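Local coordinates for IL-4-inducing protein (Schistosoma mansoni, PDB 4EL6), which triggers interleukin-4 release from basophils, independently of antigen, by binding IgE through a crystallin fold, at residues A[54-59]-A[99-104]. Sequence-based numbering, arbitrary orientation.
Sequences YWYLFD and GKVECI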
# COMPACT_ATOMS: atom_id res chain seq x y z
N TYR A 54 -1.41 8.41 2.40
CA TYR A 54 -0.15 7.68 2.54
C TYR A 54 -0.54 6.28 2.99
O TYR A 54 -1.36 6.16 3.87
CB TYR A 54 0.81 8.32 3.57
CG TYR A 54 2.20 7.76 3.47
CD1 TYR A 54 2.56 6.59 4.14
CD2 TYR A 54 3.17 8.38 2.73
CE1 TYR A 54 3.80 6.03 4.00
CE2 TYR A 54 4.44 7.85 2.60
CZ TYR A 54 4.76 6.67 3.28
OH TYR A 54 5.98 6.13 3.14
N TRP A 55 0.04 5.24 2.37
CA TRP A 55 -0.38 3.88 2.66
C TRP A 55 0.77 3.04 3.17
O TRP A 55 1.87 3.12 2.65
CB TRP A 55 -0.95 3.24 1.42
CG TRP A 55 -2.26 3.82 0.93
CD1 TRP A 55 -2.46 4.97 0.16
CD2 TRP A 55 -3.55 3.29 1.21
NE1 TRP A 55 -3.83 5.17 -0.05
CE2 TRP A 55 -4.52 4.15 0.52
CE3 TRP A 55 -4.03 2.14 1.89
CZ2 TRP A 55 -5.87 3.85 0.53
CZ3 TRP A 55 -5.40 1.88 1.87
CH2 TRP A 55 -6.27 2.75 1.21
N TYR A 56 0.54 2.26 4.23
CA TYR A 56 1.49 1.26 4.70
C TYR A 56 1.00 -0.15 4.41
O TYR A 56 -0.17 -0.54 4.68
CB TYR A 56 1.69 1.42 6.20
CG TYR A 56 2.60 2.56 6.57
CD1 TYR A 56 3.93 2.54 6.17
CD2 TYR A 56 2.12 3.66 7.30
CE1 TYR A 56 4.78 3.58 6.52
CE2 TYR A 56 2.98 4.70 7.59
CZ TYR A 56 4.29 4.59 7.26
OH TYR A 56 5.15 5.64 7.59
N LEU A 57 1.89 -0.95 3.84
CA LEU A 57 1.66 -2.38 3.59
C LEU A 57 2.55 -3.19 4.51
O LEU A 57 3.71 -2.82 4.72
CB LEU A 57 2.07 -2.76 2.17
CG LEU A 57 1.70 -1.83 1.07
CD1 LEU A 57 2.12 -2.30 -0.31
CD2 LEU A 57 0.28 -1.60 1.06
N PHE A 58 2.01 -4.26 5.10
CA PHE A 58 2.66 -5.04 6.08
C PHE A 58 2.67 -6.51 5.71
O PHE A 58 1.69 -7.00 5.11
CB PHE A 58 1.85 -4.95 7.40
CG PHE A 58 1.81 -3.58 7.97
CD1 PHE A 58 0.82 -2.68 7.57
CD2 PHE A 58 2.74 -3.17 8.96
CE1 PHE A 58 0.73 -1.44 8.15
CE2 PHE A 58 2.68 -1.90 9.50
CZ PHE A 58 1.71 -1.02 9.06
N ASP A 59 3.74 -7.26 6.08
CA ASP A 59 3.77 -8.68 5.74
C ASP A 59 3.22 -9.57 6.86
O ASP A 59 3.26 -10.79 6.71
CB ASP A 59 5.15 -9.17 5.27
CG ASP A 59 6.10 -9.54 6.44
OD1 ASP A 59 5.94 -9.06 7.59
OD2 ASP A 59 7.05 -10.35 6.17
N GLY A 99 4.91 16.88 5.77
CA GLY A 99 5.55 15.67 5.23
C GLY A 99 5.57 14.45 6.14
O GLY A 99 6.13 13.43 5.76
N LYS A 100 4.97 14.56 7.33
CA LYS A 100 4.94 13.44 8.25
C LYS A 100 3.56 12.69 8.31
O LYS A 100 2.46 13.19 7.99
CB LYS A 100 5.41 13.88 9.64
CG LYS A 100 4.41 14.80 10.34
CD LYS A 100 5.05 16.06 10.93
CE LYS A 100 4.00 17.13 11.25
NZ LYS A 100 2.88 16.61 12.10
N VAL A 101 3.68 11.46 8.76
CA VAL A 101 2.63 10.49 8.73
C VAL A 101 2.61 10.05 10.14
O VAL A 101 3.64 9.59 10.66
CB VAL A 101 3.00 9.29 7.79
CG1 VAL A 101 1.86 8.32 7.62
CG2 VAL A 101 3.43 9.78 6.41
N GLU A 102 1.46 10.17 10.77
CA GLU A 102 1.36 9.93 12.21
C GLU A 102 0.74 8.57 12.60
O GLU A 102 0.73 8.21 13.82
CB GLU A 102 0.60 11.10 12.89
CG GLU A 102 1.36 12.46 12.91
CD GLU A 102 2.35 12.65 14.11
OE1 GLU A 102 2.19 11.98 15.18
OE2 GLU A 102 3.30 13.49 13.99
N CYS A 103 0.23 7.81 11.62
CA CYS A 103 -0.64 6.69 11.93
C CYS A 103 0.02 5.50 12.62
O CYS A 103 -0.67 4.64 13.18
CB CYS A 103 -1.35 6.20 10.71
SG CYS A 103 -0.19 5.50 9.50
N ILE A 104 1.35 5.38 12.60
CA ILE A 104 1.94 4.22 13.26
C ILE A 104 2.63 4.62 14.59
O ILE A 104 3.09 3.72 15.35
CB ILE A 104 2.86 3.37 12.33
CG1 ILE A 104 3.88 4.23 11.60
CG2 ILE A 104 2.06 2.55 11.28
CD1 ILE A 104 4.91 3.43 10.85
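The sulfur of C103 meets the edge of the Y56 ring close to its plane, with SG 3.7 Å from Y56 CD2 and nearly as close to CE2. Its direction from the ring centre lies 84° off the normal, so this is an edge-on sulfur-aromatic contact. The same SG is bonded to C93 on strand 89-95, which runs antiparallel beside strand 52-58, and C93 itself pairs with Y54 through the backbone. The disulfide therefore ties the loop that follows strand 89-95 back over the outward-facing tyrosines of the neighbouring strand.

V101 straddles the two tyrosines. Its CG2, anti to the carbonyl carbon, sits over one face of Y54 as a CH-pi contact, 4.0 Å from the ring centroid, and the two side chains cross at about a right angle. CG1, anti to the backbone N (chi1 -174°), reaches obliquely to Y56 CE2 at 3.8 Å, the two side chains meeting tip to tip.

Y56 lies between neighbours on both faces. Y54 CE1 is 3.5 Å beneath the Y56 ring plane, displaced toward the rim, while on the opposite face I104 CD1 makes a CH-pi contact 4.2 Å from the Y56 centroid. This methyl is nearest CZ and OH of Y56, and the two side chains cross at about a right angle. I104 was modelled in two conformers and also touches a crystal neighbour, so its place over the ring is less certain than that of V101. In the same conformer, I104 CG2 approaches the edge of F58 at CZ, 4.2 Å away.

The contact is apolar, aliphatic carbon and sulfur packed against tyrosine and phenylalanine rings, with no hydrogen bond or charge pair between the segments. On this surface of the crystallin-type fold the disulfide fixes C103 next to strand 89-95; the rest relies on weakly directional packing, which probably leaves the exposed I104 some freedom.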